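Local coordinates for probable mannosyltransferase KTR4 (Saccharomyces cerevisiae, PDB 5A07), which is a probable mannosyltransferase of the GT-A class of glycosyltransferases, modelled with guanosine-5'-diphosphate and a manganese ion bound, at residues L364-D367 with K368-H372; D47-M50 with D51-E55; N175-D178 with S179-R182. One frame throughout, in Å; residues are numbered along the deposited sequence.

In the fold
Interactions 1 and 2 are neighbours, their centres about 18 Å apart. They touch directly where Leu364 CD2 packs on Leu53 CD2 at 4.1 Å, and both rest on helices 272-282 and 293-297: Val280 and Phe293 each meet Leu364 and residues of helix 43-53. Interaction 3 lies apart from them, its centre about 33 Å from that of interaction 1 and 35 Å from that of interaction 2. The chain enters 175-182 directly from Trp174, a residue of the guanosine-5'-diphosphate pocket, and the Met176 side chain comes to about 12 Å from that ligand. Helix 203-214, which supplies Ser204, Tyr205 and Met208 to the pocket, also touches interaction 3.

Interaction 1 of 3, residues L364-D367 with K368-H372; sequences LFAD and KSSIH
Asp367 and Ser369 form an Asx turn, which opens the short 3-10 segment 368-370 in the link from helix 354-365 to strand 371-373 of the mixed sheet of this GT-A fold. Two kinds of hydrogen bond hold the turn: those to the carboxylate of Asp367 and those to its backbone carbonyl. On the carboxylate, OD1 of Asp367 takes the backbone N of Ser369 at 2.9 Å in a nearly straight bond (164°) and the hydroxyl OG of the same serine at 2.7 Å. Both come from the same face of the carboxylate: the amide on the anti side and moderately out of plane, the hydroxyl much more steeply from above. The torsion of Asp367, with CG opposite its own N (chi1 -175°), swings the carboxylate along the advancing chain and makes this grip possible. On the carbonyl, O of Asp367 receives two donors from Ser370. Backbone N of Ser370 closes the 3-10 turn at 2.9 Å, approaching from above the carbonyl plane, while OG of Ser370 lies in that plane at 2.7 Å. One serine thus restrains the carboxylate, and the next pins the peptide carbonyl. A second turn follows, from Ile371 N to Lys368 O at 3.3 Å. Van der Waals contact is slight. The methyl of Ala366 is directed at segment 368-372, with CB 4.3 Å from OG of Ser370, and both residues touch Ile255. Beyond the turn, the side chain of Ile371 packs on Tyr256 and Phe258 of strand 256-262, which runs parallel to strand 371-373. The turn itself sets CB of Ser370 3.4 Å from O of Asp367; chi1 of 71°, with OG between the backbone N and C of Ser370, then points OG at that oxygen, so hydroxyl and amide of one residue share it.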
loop_
_atom_site.group_PDB
_atom_site.type_symbol
_atom_site.label_atom_id
_atom_site.label_comp_id
_atom_site.label_asym_id
_atom_site.label_seq_id
_atom_site.Cartn_x
_atom_site.Cartn_y
_atom_site.Cartn_z
ATOM N N LEU B 364 6.577 -9.268 7.410
ATOM C CA LEU B 364 7.659 -10.112 7.943
ATOM C C LEU B 364 8.499 -9.374 8.963
ATOM O O LEU B 364 8.933 -9.993 9.971
ATOM C CB LEU B 364 8.562 -10.607 6.813
ATOM C CG LEU B 364 7.829 -11.586 5.921
ATOM C CD1 LEU B 364 8.623 -11.802 4.671
ATOM C CD2 LEU B 364 7.561 -12.905 6.600
ATOM N N PHE B 365 8.710 -8.057 8.792
ATOM C CA PHE B 365 9.746 -7.351 9.537
ATOM C C PHE B 365 9.225 -6.367 10.509
ATOM O O PHE B 365 10.014 -5.662 11.101
ATOM C CB PHE B 365 10.777 -6.664 8.603
ATOM C CG PHE B 365 11.307 -7.566 7.500
ATOM C CD1 PHE B 365 11.644 -8.877 7.771
ATOM C CD2 PHE B 365 11.507 -7.090 6.244
ATOM C CE1 PHE B 365 12.114 -9.741 6.770
ATOM C CE2 PHE B 365 11.943 -7.914 5.225
ATOM C CZ PHE B 365 12.252 -9.257 5.487
ATOM N N ALA B 366 7.901 -6.319 10.707
ATOM C CA ALA B 366 7.272 -5.363 11.613
ATOM C C ALA B 366 6.141 -6.038 12.350
ATOM O O ALA B 366 5.578 -7.026 11.884
ATOM C CB ALA B 366 6.715 -4.161 10.876
ATOM N N ASP B 367 5.818 -5.459 13.484
ATOM C CA ASP B 367 4.734 -5.890 14.308
ATOM C C ASP B 367 3.420 -5.486 13.641
ATOM O O ASP B 367 3.180 -4.313 13.402
ATOM C CB ASP B 367 4.798 -5.143 15.663
ATOM C CG ASP B 367 3.756 -5.632 16.648
ATOM O OD1 ASP B 367 2.588 -5.974 16.300
ATOM O OD2 ASP B 367 4.071 -5.689 17.850
ATOM N N LYS B 368 2.540 -6.442 13.407
ATOM C CA LYS B 368 1.339 -6.170 12.664
ATOM C C LYS B 368 0.373 -5.144 13.325
ATOM O O LYS B 368 -0.478 -4.545 12.609
ATOM C CB LYS B 368 0.617 -7.447 12.331
ATOM C CG LYS B 368 -0.028 -8.113 13.537
ATOM C CD LYS B 368 -0.286 -9.556 13.153
ATOM C CE LYS B 368 -1.366 -10.185 13.998
ATOM N NZ LYS B 368 -0.806 -10.583 15.223
ATOM N N SER B 369 0.483 -4.931 14.636
ATOM C CA SER B 369 -0.355 -3.961 15.350
ATOM C C SER B 369 0.126 -2.503 15.114
ATOM O O SER B 369 -0.571 -1.572 15.495
ATOM C CB SER B 369 -0.391 -4.281 16.848
ATOM O OG SER B 369 0.909 -4.119 17.413
ATOM N N SER B 370 1.260 -2.335 14.440
ATOM C CA SER B 370 1.742 -1.049 14.007
ATOM C C SER B 370 1.243 -0.620 12.601
ATOM O O SER B 370 1.651 0.441 12.130
ATOM C CB SER B 370 3.306 -0.943 14.059
ATOM O OG SER B 370 3.938 -1.733 13.053
ATOM N N ILE B 371 0.444 -1.466 11.947
ATOM C CA ILE B 371 -0.055 -1.259 10.579
ATOM C C ILE B 371 -1.568 -0.968 10.725
ATOM O O ILE B 371 -2.331 -1.800 11.304
ATOM C CB ILE B 371 0.206 -2.478 9.698
ATOM C CG1 ILE B 371 1.727 -2.752 9.594
ATOM C CG2 ILE B 371 -0.452 -2.275 8.361
ATOM C CD1 ILE B 371 2.036 -4.019 8.897
ATOM N N HIS B 372 -1.972 0.241 10.375
ATOM C CA HIS B 372 -3.282 0.774 10.683
ATOM C C HIS B 372 -4.166 0.704 9.436
ATOM O O HIS B 372 -3.800 1.300 8.392
ATOM C CB HIS B 372 -3.185 2.200 11.163
ATOM C CG HIS B 372 -4.483 2.831 11.518
ATOM N ND1 HIS B 372 -5.162 2.531 12.681
ATOM C CD2 HIS B 372 -5.247 3.736 10.867
ATOM C CE1 HIS B 372 -6.299 3.202 12.723
ATOM N NE2 HIS B 372 -6.370 3.963 11.642
#

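Interaction 2 of 3, residues D47-M50 with D51-E55; sequences DSIM and DRLHE
Arg52 folds back along helix 43-53 onto Ser48 and Ile49, one turn earlier. Its CB rests 3.5 Å from the carbonyl O of Ile49. CG passes beside O of Ser48, and CD comes closer to it, at 3.3 Å. Bends at chi2 and chi3 then turn the chain back toward the preceding turn, where NH1 donates to OG of Ser48 at 3.1 Å. This bond is bent (138°), with the hydroxyl at the guanidinium edge and near its plane. The same NH1 also lies 3.8 Å from CG1 of Ile49, so the tip spans a polar and an apolar neighbour. Elsewhere on the helix, Asp47 and Asp51 bring their OD2 atoms to 3.0 Å of each other, their carboxylate planes turned 87° apart. Such closeness of like charges may raise the proton affinity of one of them. A water lies within hydrogen-bonding distance of both, 2.8 Å from OD1 of Asp47 and 2.7 Å from OD1 of Asp51. Ile49 and Leu53 run side by side on the buried flank, CG2 to CD1 at 4.0 Å, while the backbone keeps its i to i+4 bonds from Asp51, Arg52 and Leu53 back to Asp47, Ser48 and Ile49. The apolar flank seats the helix on its neighbours: Met50 lies on Val280 and Leu53 on Trp273 of helix 272-282, and Ile49 and Leu53 lie on Phe293 of helix 293-297. Arg52 also touches Phe293, and, as a separate polar tie to that helix, Lys297 NZ bonds to the backbone O of Leu53.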
loop_
_atom_site.group_PDB
_atom_site.type_symbol
_atom_site.label_atom_id
_atom_site.label_comp_id
_atom_site.label_asym_id
_atom_site.label_seq_id
_atom_site.Cartn_x
_atom_site.Cartn_y
_atom_site.Cartn_z
ATOM N N ASP B 47 11.725 -21.210 15.324
ATOM C CA ASP B 47 11.234 -22.421 14.656
ATOM C C ASP B 47 9.740 -22.329 14.447
ATOM O O ASP B 47 9.227 -22.732 13.446
ATOM C CB ASP B 47 11.562 -23.719 15.457
ATOM C CG ASP B 47 11.039 -25.014 14.755
ATOM O OD1 ASP B 47 11.639 -25.420 13.728
ATOM O OD2 ASP B 47 10.024 -25.634 15.213
ATOM N N SER B 48 9.019 -21.870 15.441
ATOM C CA SER B 48 7.580 -21.784 15.270
ATOM C C SER B 48 7.201 -20.802 14.080
ATOM O O SER B 48 6.327 -21.098 13.276
ATOM C CB SER B 48 6.985 -21.297 16.580
ATOM O OG SER B 48 5.767 -20.630 16.339
ATOM N N ILE B 49 7.911 -19.678 13.967
ATOM C CA ILE B 49 7.648 -18.744 12.861
ATOM C C ILE B 49 7.966 -19.386 11.535
ATOM O O ILE B 49 7.142 -19.360 10.586
ATOM C CB ILE B 49 8.428 -17.454 13.041
ATOM C CG1 ILE B 49 7.829 -16.704 14.259
ATOM C CG2 ILE B 49 8.337 -16.634 11.752
ATOM C CD1 ILE B 49 8.629 -15.505 14.696
ATOM N N MET B 50 9.134 -20.054 11.470
ATOM C CA MET B 50 9.510 -20.779 10.252
ATOM C C MET B 50 8.564 -21.898 9.861
ATOM O O MET B 50 8.313 -22.085 8.680
ATOM C CB MET B 50 10.953 -21.301 10.294
ATOM C CG MET B 50 11.960 -20.184 10.476
ATOM S SD MET B 50 11.957 -18.923 9.154
ATOM C CE MET B 50 12.534 -19.929 7.833
ATOM N N ASP B 51 7.995 -22.594 10.830
ATOM C CA ASP B 51 7.023 -23.621 10.515
ATOM C C ASP B 51 5.809 -22.953 9.878
ATOM O O ASP B 51 5.307 -23.426 8.868
ATOM C CB ASP B 51 6.539 -24.362 11.796
ATOM C CG ASP B 51 7.604 -25.318 12.383
ATOM O OD1 ASP B 51 8.506 -25.747 11.649
ATOM O OD2 ASP B 51 7.509 -25.642 13.582
ATOM N N ARG B 52 5.328 -21.879 10.477
ATOM C CA ARG B 52 4.131 -21.218 9.897
ATOM C C ARG B 52 4.420 -20.706 8.495
ATOM O O ARG B 52 3.571 -20.806 7.633
ATOM C CB ARG B 52 3.691 -20.051 10.763
ATOM C CG ARG B 52 2.823 -20.554 11.879
ATOM C CD ARG B 52 3.249 -19.997 13.196
ATOM N NE ARG B 52 2.832 -18.628 13.400
ATOM C CZ ARG B 52 3.399 -17.804 14.289
ATOM N NH1 ARG B 52 4.440 -18.175 15.072
ATOM N NH2 ARG B 52 2.921 -16.594 14.395
ATOM N N LEU B 53 5.635 -20.235 8.250
ATOM C CA LEU B 53 5.955 -19.656 6.913
ATOM C C LEU B 53 6.094 -20.713 5.832
ATOM O O LEU B 53 6.111 -20.377 4.651
ATOM C CB LEU B 53 7.204 -18.846 6.967
ATOM C CG LEU B 53 7.051 -17.530 7.707
ATOM C CD1 LEU B 53 8.390 -16.830 7.726
ATOM C CD2 LEU B 53 5.995 -16.664 7.093
ATOM N N HIS B 54 6.111 -21.989 6.253
ATOM C CA HIS B 54 6.305 -23.130 5.379
ATOM C C HIS B 54 5.153 -24.104 5.277
ATOM O O HIS B 54 5.294 -25.135 4.650
ATOM C CB HIS B 54 7.623 -23.859 5.749
ATOM C CG HIS B 54 8.826 -23.017 5.472
ATOM N ND1 HIS B 54 9.264 -22.773 4.192
ATOM C CD2 HIS B 54 9.607 -22.270 6.275
ATOM C CE1 HIS B 54 10.305 -21.961 4.220
ATOM N NE2 HIS B 54 10.534 -21.640 5.477
ATOM N N GLU B 55 4.001 -23.738 5.814
ATOM C CA GLU B 55 2.838 -24.512 5.617
ATOM C C GLU B 55 1.605 -23.618 5.324
ATOM O O GLU B 55 1.542 -22.516 5.839
ATOM C CB GLU B 55 2.599 -25.376 6.871
ATOM C CG GLU B 55 2.106 -24.588 8.091
ATOM C CD GLU B 55 2.299 -25.300 9.456
ATOM O OE1 GLU B 55 2.650 -26.488 9.438
ATOM O OE2 GLU B 55 2.141 -24.648 10.547
HETATM O O HOH W 1 10.064 -27.633 12.890
#

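Interaction 3 of 3, residues N175-D178 with S179-R182; sequences NMPD and SIDR
Met176 lies between Ile180 and Arg182, and its thioether touches both. The tight part of the contact gathers round this side chain. With CG opposite its own N (chi1 -176°) and chi2 likewise extended, Met176 reaches across the turn, so that SD meets CG2 of Ile180 at 3.6 Å and CG packs on CB of Ile180. The two side chains cross at about a right angle. The same sulfur stands over one face of the Arg182 guanidinium, toward its rim, 3.7 Å from NH2, and CE lies over the same group. The polar business of that guanidinium is elsewhere, since NH2 makes a salt bridge with Glu203 of helix 203-214. The ring of Pro177 joins the apolar side, its CD 4.0 Å from CG1 of Ile180, and Tyr348 of helix 346-349 touches Met176, Pro177 and Ile180 together. The looser side is the bend itself, where Asp178 and Ser179 are exposed. Here OG of Ser179 comes to 3.4 Å from CG of Pro177. The turn is closed by N of Ile180 donating to O of Pro177, a long bond at 3.3 Å that is straight at the hydrogen (165°) but arrives from well above the carbonyl plane. A water on the Met176 side of the turn donates to O of Pro177 at 2.7 Å and to O of Ile180 at 2.8 Å, tying the turn's first and last carbonyls. Just after it, Asp181 OD1 makes weak bonds to the backbone N of Glu183 and Arg184. At the centre of the contact is a type I beta turn, Pro177 to Ile180, leading to the N-cap, Asp181, of helix 182-194.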
loop_
_atom_site.group_PDB
_atom_site.type_symbol
_atom_site.label_atom_id
_atom_site.label_comp_id
_atom_site.label_asym_id
_atom_site.label_seq_id
_atom_site.Cartn_x
_atom_site.Cartn_y
_atom_site.Cartn_z
ATOM N N ASN B 175 16.184 4.135 -14.393
ATOM C CA ASN B 175 16.282 3.225 -15.525
ATOM C C ASN B 175 16.687 1.799 -15.176
ATOM O O ASN B 175 17.299 1.548 -14.177
ATOM C CB ASN B 175 17.328 3.737 -16.542
ATOM C CG ASN B 175 16.952 5.073 -17.160
ATOM O OD1 ASN B 175 15.825 5.345 -17.406
ATOM N ND2 ASN B 175 17.932 5.857 -17.455
ATOM N N MET B 176 16.303 0.883 -16.050
ATOM C CA MET B 176 16.753 -0.495 -15.942
ATOM C C MET B 176 18.271 -0.481 -15.734
ATOM O O MET B 176 18.988 0.120 -16.531
ATOM C CB MET B 176 16.401 -1.237 -17.218
ATOM C CG MET B 176 16.764 -2.725 -17.152
ATOM S SD MET B 176 16.553 -3.527 -18.730
ATOM C CE MET B 176 14.801 -3.568 -18.959
ATOM N N PRO B 177 18.765 -1.137 -14.674
ATOM C CA PRO B 177 20.206 -1.165 -14.376
ATOM C C PRO B 177 20.972 -2.130 -15.331
ATOM O O PRO B 177 20.338 -2.952 -16.049
ATOM C CB PRO B 177 20.253 -1.715 -12.962
ATOM C CG PRO B 177 19.070 -2.621 -12.879
ATOM C CD PRO B 177 18.002 -2.031 -13.763
ATOM N N ASP B 178 22.302 -2.025 -15.333
ATOM C CA ASP B 178 23.158 -2.897 -16.200
ATOM C C ASP B 178 23.122 -4.371 -15.795
ATOM O O ASP B 178 23.328 -5.254 -16.620
ATOM C CB ASP B 178 24.618 -2.452 -16.149
ATOM C CG ASP B 178 24.834 -1.074 -16.749
ATOM O OD1 ASP B 178 24.128 -0.733 -17.741
ATOM O OD2 ASP B 178 25.721 -0.354 -16.206
ATOM N N SER B 179 22.835 -4.633 -14.527
ATOM C CA SER B 179 22.688 -5.997 -14.046
ATOM C C SER B 179 21.666 -6.797 -14.841
ATOM O O SER B 179 21.701 -8.010 -14.800
ATOM C CB SER B 179 22.329 -5.968 -12.565
ATOM O OG SER B 179 21.092 -5.259 -12.326
ATOM N N ILE B 180 20.764 -6.162 -15.573
ATOM C CA ILE B 180 19.706 -6.893 -16.272
ATOM C C ILE B 180 20.119 -7.193 -17.702
ATOM O O ILE B 180 20.570 -6.302 -18.367
ATOM C CB ILE B 180 18.374 -6.069 -16.314
ATOM C CG1 ILE B 180 17.802 -5.866 -14.906
ATOM C CG2 ILE B 180 17.319 -6.689 -17.233
ATOM C CD1 ILE B 180 17.422 -7.163 -14.194
ATOM N N ASP B 181 19.864 -8.409 -18.180
ATOM C CA ASP B 181 20.015 -8.743 -19.573
ATOM C C ASP B 181 18.757 -8.370 -20.324
ATOM O O ASP B 181 17.705 -9.078 -20.279
ATOM C CB ASP B 181 20.323 -10.251 -19.764
ATOM C CG ASP B 181 20.151 -10.750 -21.245
ATOM O OD1 ASP B 181 19.945 -10.003 -22.219
ATOM O OD2 ASP B 181 20.185 -11.954 -21.438
ATOM N N ARG B 182 18.873 -7.296 -21.086
ATOM C CA ARG B 182 17.741 -6.806 -21.826
ATOM C C ARG B 182 17.100 -7.817 -22.767
ATOM O O ARG B 182 15.843 -7.829 -22.963
ATOM C CB ARG B 182 18.134 -5.531 -22.527
ATOM C CG ARG B 182 16.999 -4.870 -23.259
ATOM C CD ARG B 182 17.472 -3.532 -23.745
ATOM N NE ARG B 182 17.520 -2.507 -22.697
ATOM C CZ ARG B 182 16.436 -1.876 -22.233
ATOM N NH1 ARG B 182 15.224 -2.213 -22.662
ATOM N NH2 ARG B 182 16.566 -0.937 -21.353
HETATM O O HOH W 2 20.299 -3.525 -18.699
#